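Local coordinates for Non-structural protein (Porcine reproductive and respiratory syndrome virus, PDB 3IFU), which is a papain-like cysteine protease with an N-terminal zinc finger, the leader piece of a viral polyprotein, and probably inhibits host interferon-beta production, at residues C10-V18 and G48-P56; V140-S148 and D172-M180. All blocks are in the same frame, centred on the assembly; numbering follows the deposited sequence.

Contact 1 (C10-V18 and G48-P56); sequences CTPNARVFV and GLFYRPEEP. With ZN (zinc ion), chain C.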
loop_
_atom_site.group_PDB
_atom_site.type_symbol
_atom_site.label_atom_id
_atom_site.label_comp_id
_atom_site.label_asym_id
_atom_site.label_seq_id
_atom_site.Cartn_x
_atom_site.Cartn_y
_atom_site.Cartn_z
ATOM N N CYS A 10 -19.795 -13.823 1.071
ATOM C CA CYS A 10 -20.350 -13.831 -0.276
ATOM C C CYS A 10 -20.439 -15.279 -0.743
ATOM O O CYS A 10 -19.919 -16.180 -0.085
ATOM C CB CYS A 10 -19.447 -13.048 -1.236
ATOM S SG CYS A 10 -19.430 -11.252 -1.025
ATOM N N THR A 11 -21.109 -15.510 -1.867
ATOM C CA THR A 11 -21.201 -16.863 -2.404
ATOM C C THR A 11 -19.752 -17.284 -2.698
ATOM O O THR A 11 -18.966 -16.495 -3.218
ATOM C CB THR A 11 -22.055 -16.883 -3.691
ATOM O OG1 THR A 11 -21.494 -15.986 -4.655
ATOM C CG2 THR A 11 -23.477 -16.440 -3.384
ATOM N N PRO A 12 -19.382 -18.534 -2.374
ATOM C CA PRO A 12 -18.010 -18.997 -2.612
ATOM C C PRO A 12 -17.486 -18.889 -4.040
ATOM O O PRO A 12 -16.311 -19.175 -4.283
ATOM C CB PRO A 12 -18.047 -20.438 -2.114
ATOM C CG PRO A 12 -19.423 -20.858 -2.474
ATOM C CD PRO A 12 -20.255 -19.671 -2.033
ATOM N N ASN A 13 -18.334 -18.481 -4.982
ATOM C CA ASN A 13 -17.878 -18.353 -6.363
ATOM C C ASN A 13 -17.384 -16.932 -6.657
ATOM O O ASN A 13 -17.062 -16.596 -7.800
ATOM C CB ASN A 13 -18.986 -18.752 -7.342
ATOM C CG ASN A 13 -20.033 -17.679 -7.511
ATOM O OD1 ASN A 13 -20.646 -17.230 -6.545
ATOM N ND2 ASN A 13 -20.249 -17.262 -8.751
ATOM N N ALA A 14 -17.329 -16.106 -5.614
ATOM C CA ALA A 14 -16.843 -14.738 -5.734
ATOM C C ALA A 14 -15.316 -14.817 -5.766
ATOM O O ALA A 14 -14.701 -15.331 -4.828
ATOM C CB ALA A 14 -17.300 -13.918 -4.541
ATOM N N ARG A 15 -14.706 -14.311 -6.836
ATOM C CA ARG A 15 -13.249 -14.360 -6.972
ATOM C C ARG A 15 -12.434 -13.801 -5.801
ATOM O O ARG A 15 -12.893 -12.966 -5.013
ATOM C CB ARG A 15 -12.815 -13.687 -8.273
ATOM C CG ARG A 15 -13.326 -14.416 -9.504
ATOM C CD ARG A 15 -12.775 -13.823 -10.775
ATOM N NE ARG A 15 -13.426 -14.376 -11.958
ATOM C CZ ARG A 15 -14.667 -14.085 -12.328
ATOM N NH1 ARG A 15 -15.181 -14.632 -13.420
ATOM N NH2 ARG A 15 -15.391 -13.241 -11.607
ATOM N N VAL A 16 -11.196 -14.272 -5.724
ATOM C CA VAL A 16 -10.286 -13.906 -4.660
ATOM C C VAL A 16 -8.968 -13.297 -5.147
ATOM O O VAL A 16 -8.543 -13.532 -6.278
ATOM C CB VAL A 16 -9.988 -15.170 -3.807
ATOM C CG1 VAL A 16 -8.719 -14.983 -3.009
ATOM C CG2 VAL A 16 -11.167 -15.460 -2.882
ATOM N N PHE A 17 -8.336 -12.506 -4.286
ATOM C CA PHE A 17 -7.040 -11.904 -4.592
ATOM C C PHE A 17 -6.188 -11.992 -3.333
ATOM O O PHE A 17 -6.712 -12.206 -2.247
ATOM C CB PHE A 17 -7.197 -10.446 -5.072
ATOM C CG PHE A 17 -7.688 -9.477 -4.019
ATOM C CD1 PHE A 17 -6.795 -8.864 -3.137
ATOM C CD2 PHE A 17 -9.043 -9.126 -3.954
ATOM C CE1 PHE A 17 -7.247 -7.907 -2.207
ATOM C CE2 PHE A 17 -9.501 -8.178 -3.033
ATOM C CZ PHE A 17 -8.600 -7.565 -2.160
ATOM N N VAL A 18 -4.876 -11.861 -3.479
ATOM C CA VAL A 18 -3.982 -11.942 -2.331
ATOM C C VAL A 18 -3.187 -10.651 -2.126
ATOM O O VAL A 18 -2.527 -10.161 -3.045
ATOM C CB VAL A 18 -3.011 -13.129 -2.489
ATOM C CG1 VAL A 18 -2.224 -13.346 -1.216
ATOM C CG2 VAL A 18 -3.788 -14.370 -2.840
ATOM N N GLY A 48 -8.377 -23.213 -4.789
ATOM C CA GLY A 48 -9.548 -24.015 -4.484
ATOM C C GLY A 48 -9.848 -24.077 -2.999
ATOM O O GLY A 48 -10.933 -24.489 -2.598
ATOM N N LEU A 49 -8.885 -23.670 -2.180
ATOM C CA LEU A 49 -9.077 -23.676 -0.735
ATOM C C LEU A 49 -9.939 -22.477 -0.314
ATOM O O LEU A 49 -10.357 -22.374 0.839
ATOM C CB LEU A 49 -7.720 -23.619 -0.022
ATOM C CG LEU A 49 -6.621 -24.559 -0.540
ATOM C CD1 LEU A 49 -5.342 -24.343 0.254
ATOM C CD2 LEU A 49 -7.079 -26.001 -0.433
ATOM N N PHE A 50 -10.209 -21.575 -1.254
ATOM C CA PHE A 50 -11.016 -20.398 -0.956
ATOM C C PHE A 50 -12.045 -20.086 -2.039
ATOM O O PHE A 50 -13.134 -19.585 -1.749
ATOM C CB PHE A 50 -10.131 -19.158 -0.789
ATOM C CG PHE A 50 -9.051 -19.295 0.246
ATOM C CD1 PHE A 50 -7.853 -19.931 -0.058
ATOM C CD2 PHE A 50 -9.207 -18.734 1.509
ATOM C CE1 PHE A 50 -6.817 -19.998 0.882
ATOM C CE2 PHE A 50 -8.181 -18.796 2.454
ATOM C CZ PHE A 50 -6.984 -19.428 2.141
ATOM N N TYR A 51 -11.687 -20.379 -3.285
ATOM C CA TYR A 51 -12.536 -20.092 -4.431
ATOM C C TYR A 51 -13.127 -21.317 -5.124
ATOM O O TYR A 51 -12.407 -22.213 -5.553
ATOM C CB TYR A 51 -11.728 -19.283 -5.439
ATOM C CG TYR A 51 -12.411 -19.042 -6.758
ATOM C CD1 TYR A 51 -13.521 -18.209 -6.847
ATOM C CD2 TYR A 51 -11.918 -19.610 -7.927
ATOM C CE1 TYR A 51 -14.117 -17.937 -8.071
ATOM C CE2 TYR A 51 -12.509 -19.348 -9.155
ATOM C CZ TYR A 51 -13.606 -18.509 -9.221
ATOM O OH TYR A 51 -14.177 -18.222 -10.440
ATOM N N ARG A 52 -14.450 -21.322 -5.247
ATOM C CA ARG A 52 -15.182 -22.404 -5.894
ATOM C C ARG A 52 -15.956 -21.774 -7.046
ATOM O O ARG A 52 -17.016 -21.183 -6.834
ATOM C CB ARG A 52 -16.163 -23.028 -4.898
ATOM C CG ARG A 52 -16.810 -24.335 -5.342
ATOM C CD ARG A 52 -17.825 -24.805 -4.297
ATOM N NE ARG A 52 -18.222 -26.201 -4.470
ATOM C CZ ARG A 52 -18.680 -26.720 -5.606
ATOM N NH1 ARG A 52 -18.806 -25.962 -6.690
ATOM N NH2 ARG A 52 -19.017 -28.002 -5.660
ATOM N N PRO A 53 -15.444 -21.890 -8.281
ATOM C CA PRO A 53 -16.128 -21.306 -9.439
ATOM C C PRO A 53 -17.560 -21.804 -9.627
ATOM O O PRO A 53 -18.032 -22.678 -8.901
ATOM C CB PRO A 53 -15.216 -21.681 -10.601
ATOM C CG PRO A 53 -14.666 -22.992 -10.167
ATOM C CD PRO A 53 -14.328 -22.744 -8.717
ATOM N N GLU A 54 -18.245 -21.238 -10.612
ATOM C CA GLU A 54 -19.626 -21.598 -10.906
ATOM C C GLU A 54 -19.773 -22.788 -11.840
ATOM O O GLU A 54 -20.713 -23.574 -11.714
ATOM C CB GLU A 54 -20.352 -20.398 -11.517
ATOM C CG GLU A 54 -21.039 -19.522 -10.498
ATOM C CD GLU A 54 -22.210 -20.228 -9.841
ATOM O OE1 GLU A 54 -22.371 -21.451 -10.072
ATOM O OE2 GLU A 54 -22.963 -19.560 -9.096
ATOM N N GLU A 55 -18.839 -22.912 -12.775
ATOM C CA GLU A 55 -18.885 -23.979 -13.757
ATOM C C GLU A 55 -17.494 -24.587 -13.993
ATOM O O GLU A 55 -16.726 -24.734 -13.046
ATOM C CB GLU A 55 -19.476 -23.410 -15.040
ATOM C CG GLU A 55 -20.858 -22.835 -14.885
ATOM C CD GLU A 55 -21.445 -22.422 -16.212
ATOM O OE1 GLU A 55 -22.614 -21.999 -16.232
ATOM O OE2 GLU A 55 -20.735 -22.524 -17.234
ATOM N N PRO A 56 -17.153 -24.964 -15.245
ATOM C CA PRO A 56 -15.815 -25.536 -15.430
ATOM C C PRO A 56 -14.694 -24.655 -14.903
ATOM O O PRO A 56 -14.923 -23.677 -14.194
ATOM C CB PRO A 56 -15.722 -25.713 -16.943
ATOM C CG PRO A 56 -17.121 -26.060 -17.317
ATOM C CD PRO A 56 -17.925 -25.068 -16.502
HETATM ZN ZN ZN C . -17.066 -11.181 -0.230
HETATM O O HOH W 1 -16.768 -17.011 -10.198
#
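A loop-to-loop contact joins the beta turn of the N-terminal zinc finger, Thr11 to Ala14, to the irregular chain Phe50-Glu54; the turn starts one residue on from the zinc ligand Cys10. Its one direct hydrogen bond is between backbones: Arg52 N donates to Pro12 O over 3.0 Å, nearly straight at 169°. Beside it, the CA-H of Asn13 approaches Arg52 O, with Asn13 CA and Arg52 O 3.0 Å apart.

Tyr51 makes the largest side-chain contribution. With CG anti to the backbone N (chi1 173°), its ring reaches along the second half of the turn, CE1 at the edge against Asn13 O, while Arg15 CG packs at 3.9 Å from Tyr51 CE1. The Arg15 and Tyr51 side chains run side by side in the same direction, guanidinium and ring planes 29° apart. A water in the plane of the ring donates to Asn13 O and also bonds to Tyr51 OH, at 2.9 Å. Farther out, Asn13 and Glu54 cross with amide and carboxylate planes 70° apart. At the inner end, Val16 CG2 rests near Phe50 CB.

Arg32 bonds to both Ala14 O and Phe50 O, and Tyr106 of helix 94-108 meets the Tyr51 ring edge-to-face. The turn's carbonyl oxygens thus take a backbone N-H directly (Pro12 O) and the Tyr51 hydroxyl through a water (Asn13 O), so main-chain acceptors next to the metal site find polar partners in 48-56.

Contact 2 (V140-S148 and D172-M180); sequences VYANSLHVS and DFCPFECAM. With ZN (zinc ion), chain B.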
loop_
_atom_site.group_PDB
_atom_site.type_symbol
_atom_site.label_atom_id
_atom_site.label_comp_id
_atom_site.label_asym_id
_atom_site.label_seq_id
_atom_site.Cartn_x
_atom_site.Cartn_y
_atom_site.Cartn_z
ATOM N N VAL A 140 3.670 -3.896 -7.952
ATOM C CA VAL A 140 3.814 -5.263 -8.398
ATOM C C VAL A 140 5.299 -5.466 -8.625
ATOM O O VAL A 140 5.904 -4.794 -9.447
ATOM C CB VAL A 140 3.039 -5.518 -9.714
ATOM C CG1 VAL A 140 3.173 -6.979 -10.124
ATOM C CG2 VAL A 140 1.573 -5.164 -9.526
ATOM N N TYR A 141 5.888 -6.368 -7.851
ATOM C CA TYR A 141 7.302 -6.674 -7.978
ATOM C C TYR A 141 7.376 -7.864 -8.893
ATOM O O TYR A 141 6.494 -8.713 -8.863
ATOM C CB TYR A 141 7.882 -6.986 -6.605
ATOM C CG TYR A 141 7.906 -5.756 -5.737
ATOM C CD1 TYR A 141 9.072 -5.014 -5.585
ATOM C CD2 TYR A 141 6.734 -5.280 -5.138
ATOM C CE1 TYR A 141 9.077 -3.824 -4.864
ATOM C CE2 TYR A 141 6.730 -4.090 -4.413
ATOM C CZ TYR A 141 7.904 -3.365 -4.282
ATOM O OH TYR A 141 7.910 -2.173 -3.596
ATOM N N ALA A 142 8.416 -7.934 -9.715
ATOM C CA ALA A 142 8.503 -9.042 -10.649
ATOM C C ALA A 142 9.875 -9.303 -11.228
ATOM O O ALA A 142 10.814 -8.535 -11.033
ATOM C CB ALA A 142 7.515 -8.802 -11.792
ATOM N N ASN A 143 9.967 -10.425 -11.932
ATOM C CA ASN A 143 11.165 -10.828 -12.652
ATOM C C ASN A 143 10.613 -11.466 -13.920
ATOM O O ASN A 143 9.483 -11.166 -14.302
ATOM C CB ASN A 143 12.064 -11.782 -11.831
ATOM C CG ASN A 143 11.385 -13.082 -11.423
ATOM O OD1 ASN A 143 11.897 -13.800 -10.564
ATOM N ND2 ASN A 143 10.253 -13.396 -12.032
ATOM N N SER A 144 11.372 -12.340 -14.567
ATOM C CA SER A 144 10.909 -12.947 -15.812
ATOM C C SER A 144 9.900 -14.096 -15.694
ATOM O O SER A 144 9.357 -14.552 -16.703
ATOM C CB SER A 144 12.118 -13.405 -16.638
ATOM O OG SER A 144 12.877 -14.385 -15.948
ATOM N N LEU A 145 9.625 -14.551 -14.477
ATOM C CA LEU A 145 8.685 -15.654 -14.285
ATOM C C LEU A 145 7.604 -15.418 -13.250
ATOM O O LEU A 145 6.535 -16.022 -13.326
ATOM C CB LEU A 145 9.444 -16.930 -13.901
ATOM C CG LEU A 145 10.105 -17.699 -15.051
ATOM C CD1 LEU A 145 11.354 -18.413 -14.549
ATOM C CD2 LEU A 145 9.104 -18.684 -15.652
ATOM N N HIS A 146 7.860 -14.547 -12.280
ATOM C CA HIS A 146 6.876 -14.329 -11.230
ATOM C C HIS A 146 6.591 -12.880 -10.877
ATOM O O HIS A 146 7.314 -11.973 -11.277
ATOM C CB HIS A 146 7.335 -15.072 -9.986
ATOM C CG HIS A 146 7.844 -16.450 -10.272
ATOM N ND1 HIS A 146 7.007 -17.516 -10.518
ATOM C CD2 HIS A 146 9.106 -16.927 -10.392
ATOM C CE1 HIS A 146 7.729 -18.592 -10.771
ATOM N NE2 HIS A 146 9.005 -18.261 -10.702
ATOM N N VAL A 147 5.517 -12.677 -10.124
ATOM C CA VAL A 147 5.131 -11.349 -9.668
ATOM C C VAL A 147 4.625 -11.462 -8.238
ATOM O O VAL A 147 4.273 -12.549 -7.778
ATOM C CB VAL A 147 4.004 -10.713 -10.542
ATOM C CG1 VAL A 147 4.446 -10.621 -11.990
ATOM C CG2 VAL A 147 2.719 -11.504 -10.412
ATOM N N SER A 148 4.588 -10.331 -7.542
ATOM C CA SER A 148 4.114 -10.279 -6.165
ATOM C C SER A 148 3.760 -8.839 -5.837
ATOM O O SER A 148 4.160 -7.911 -6.552
ATOM C CB SER A 148 5.197 -10.774 -5.200
ATOM O OG SER A 148 4.720 -10.797 -3.863
ATOM N N ASP A 172 6.889 -0.472 -24.137
ATOM C CA ASP A 172 6.910 -1.787 -24.767
ATOM C C ASP A 172 7.539 -2.821 -23.827
ATOM O O ASP A 172 7.441 -4.025 -24.063
ATOM C CB ASP A 172 7.678 -1.758 -26.104
ATOM C CG ASP A 172 8.543 -0.513 -26.267
ATOM O OD1 ASP A 172 7.979 0.594 -26.433
ATOM O OD2 ASP A 172 9.789 -0.638 -26.230
ATOM N N PHE A 173 8.159 -2.342 -22.750
ATOM C CA PHE A 173 8.814 -3.220 -21.794
ATOM C C PHE A 173 7.909 -3.872 -20.757
ATOM O O PHE A 173 6.976 -3.253 -20.233
ATOM C CB PHE A 173 9.922 -2.476 -21.043
ATOM C CG PHE A 173 10.698 -3.352 -20.109
ATOM C CD1 PHE A 173 11.773 -4.099 -20.574
ATOM C CD2 PHE A 173 10.310 -3.495 -18.777
ATOM C CE1 PHE A 173 12.449 -4.978 -19.734
ATOM C CE2 PHE A 173 10.984 -4.376 -17.925
ATOM C CZ PHE A 173 12.054 -5.120 -18.409
ATOM N N CYS A 174 8.228 -5.129 -20.458
ATOM C CA CYS A 174 7.525 -5.931 -19.466
ATOM C C CYS A 174 8.533 -6.975 -18.994
ATOM O O CYS A 174 9.050 -7.742 -19.797
ATOM C CB CYS A 174 6.303 -6.625 -20.079
ATOM S SG CYS A 174 5.285 -7.543 -18.877
ATOM N N PRO A 175 8.827 -7.015 -17.688
ATOM C CA PRO A 175 9.787 -7.973 -17.125
ATOM C C PRO A 175 9.542 -9.436 -17.485
ATOM O O PRO A 175 10.467 -10.242 -17.491
ATOM C CB PRO A 175 9.663 -7.735 -15.620
ATOM C CG PRO A 175 9.311 -6.282 -15.545
ATOM C CD PRO A 175 8.269 -6.155 -16.631
ATOM N N PHE A 176 8.298 -9.771 -17.798
ATOM C CA PHE A 176 7.947 -11.154 -18.096
ATOM C C PHE A 176 7.071 -11.336 -19.333
ATOM O O PHE A 176 6.530 -10.374 -19.886
ATOM C CB PHE A 176 7.223 -11.744 -16.888
ATOM C CG PHE A 176 6.056 -10.909 -16.432
ATOM C CD1 PHE A 176 4.835 -10.975 -17.092
ATOM C CD2 PHE A 176 6.195 -10.019 -15.371
ATOM C CE1 PHE A 176 3.771 -10.164 -16.701
ATOM C CE2 PHE A 176 5.138 -9.206 -14.978
ATOM C CZ PHE A 176 3.925 -9.278 -15.642
ATOM N N GLU A 177 6.940 -12.594 -19.744
ATOM C CA GLU A 177 6.123 -12.976 -20.886
ATOM C C GLU A 177 4.937 -13.738 -20.322
ATOM O O GLU A 177 3.824 -13.667 -20.829
ATOM C CB GLU A 177 6.912 -13.893 -21.815
ATOM C CG GLU A 177 8.028 -13.205 -22.560
ATOM C CD GLU A 177 7.486 -12.223 -23.565
ATOM O OE1 GLU A 177 7.033 -11.133 -23.151
ATOM O OE2 GLU A 177 7.495 -12.556 -24.769
ATOM N N CYS A 178 5.198 -14.472 -19.253
ATOM C CA CYS A 178 4.169 -15.254 -18.602
ATOM C C CYS A 178 4.503 -15.440 -17.129
ATOM O O CYS A 178 5.325 -16.277 -16.763
ATOM C CB CYS A 178 4.033 -16.615 -19.283
ATOM S SG CYS A 178 2.896 -17.738 -18.462
ATOM N N ALA A 179 3.871 -14.633 -16.289
ATOM C CA ALA A 179 4.079 -14.730 -14.861
ATOM C C ALA A 179 2.953 -15.607 -14.335
ATOM O O ALA A 179 1.773 -15.307 -14.521
ATOM C CB ALA A 179 4.032 -13.345 -14.221
ATOM N N MET A 180 3.327 -16.709 -13.703
ATOM C CA MET A 180 2.363 -17.647 -13.144
ATOM C C MET A 180 2.901 -18.059 -11.797
ATOM O O MET A 180 2.104 -18.352 -10.878
ATOM C CB MET A 180 2.230 -18.896 -14.011
ATOM C CG MET A 180 1.677 -18.676 -15.390
ATOM S SD MET A 180 1.100 -20.254 -16.031
ATOM C CE MET A 180 2.666 -21.042 -16.418
ATOM O OXT MET A 180 4.142 -18.104 -11.716
HETATM ZN ZN ZN B . 4.893 -17.595 -9.852
HETATM O O HOH W 2 7.812 -15.660 -18.486
#
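Phe176 and Ala179, in the C-terminal tail of the chain, pack against Ala142 and Val147 of a beta hairpin, strands 140-142 and 147-148 with their connecting turn, and both segments supply ligands to one zinc ion. Phe176 is the main bump. Its CG sits between the backbone N and the carbonyl carbon (chi1 53°), which brings the ring against Ala142 and Val147, both with CB directed toward the tail. There the ring edge faces Ala142 CB, and Asn143 O lies at the same rim, in the ring plane. Val147 crosses the phenyl group at about a right angle, pressing CG1 to 3.4 Å from Phe176 CE2. Just before it, Pro175 directs its CB toward the hairpin, 3.7 Å from Asn143 O.

Three residues on from Phe176, Ala179 fits its CB between the ring and Val147 CG1: the methyl sits over the centre of one Phe176 ring face, 3.8 Å above the plane, and touches Val147 CG1 at 3.5 Å. The opposite face receives Cys174 SG, offset toward the rim, so the ring is sandwiched between two residues of its own segment while the hairpin meets it from other directions. Leu116 of helix 113-118 also packs on Phe176.

Polar contacts follow the hairpin turn. Ser144 CA-H points to Pro175 O, and a water takes the N-H of Cys178 while donating to Ser144 O. Farther along, Leu145 O receives the CA-H of Ala179 and a weak hydrogen bond from Met180 N, 3.3 Å away. The chain end then lies beside His146, one face of whose imidazole is covered near its rim by Leu145 CB. Cys70 and Cys76 complete the metal site, in which zinc is bound by His146 ND1 at 2.2 Å and by the terminal carboxylate oxygen Met180 OXT at 2.1 Å.

How the contacts relate
Contacts 1 and 2 follow one another along the chain and lie on opposite sides of its centre, their own centres 25 Å apart and their nearest atoms about 7 Å apart without touching. Each is tied to a different zinc ion. In contact 1 the metal is held by one segment, through Cys10 together with Cys8, Cys25 and Cys28, and the 48-56 segment packs on the chain that follows this ligand. In contact 2 the metal joins the two segments directly. The first contact packs the chain around the zinc-finger turn, whereas the second fastens the C-terminus of the chain to the protease domain.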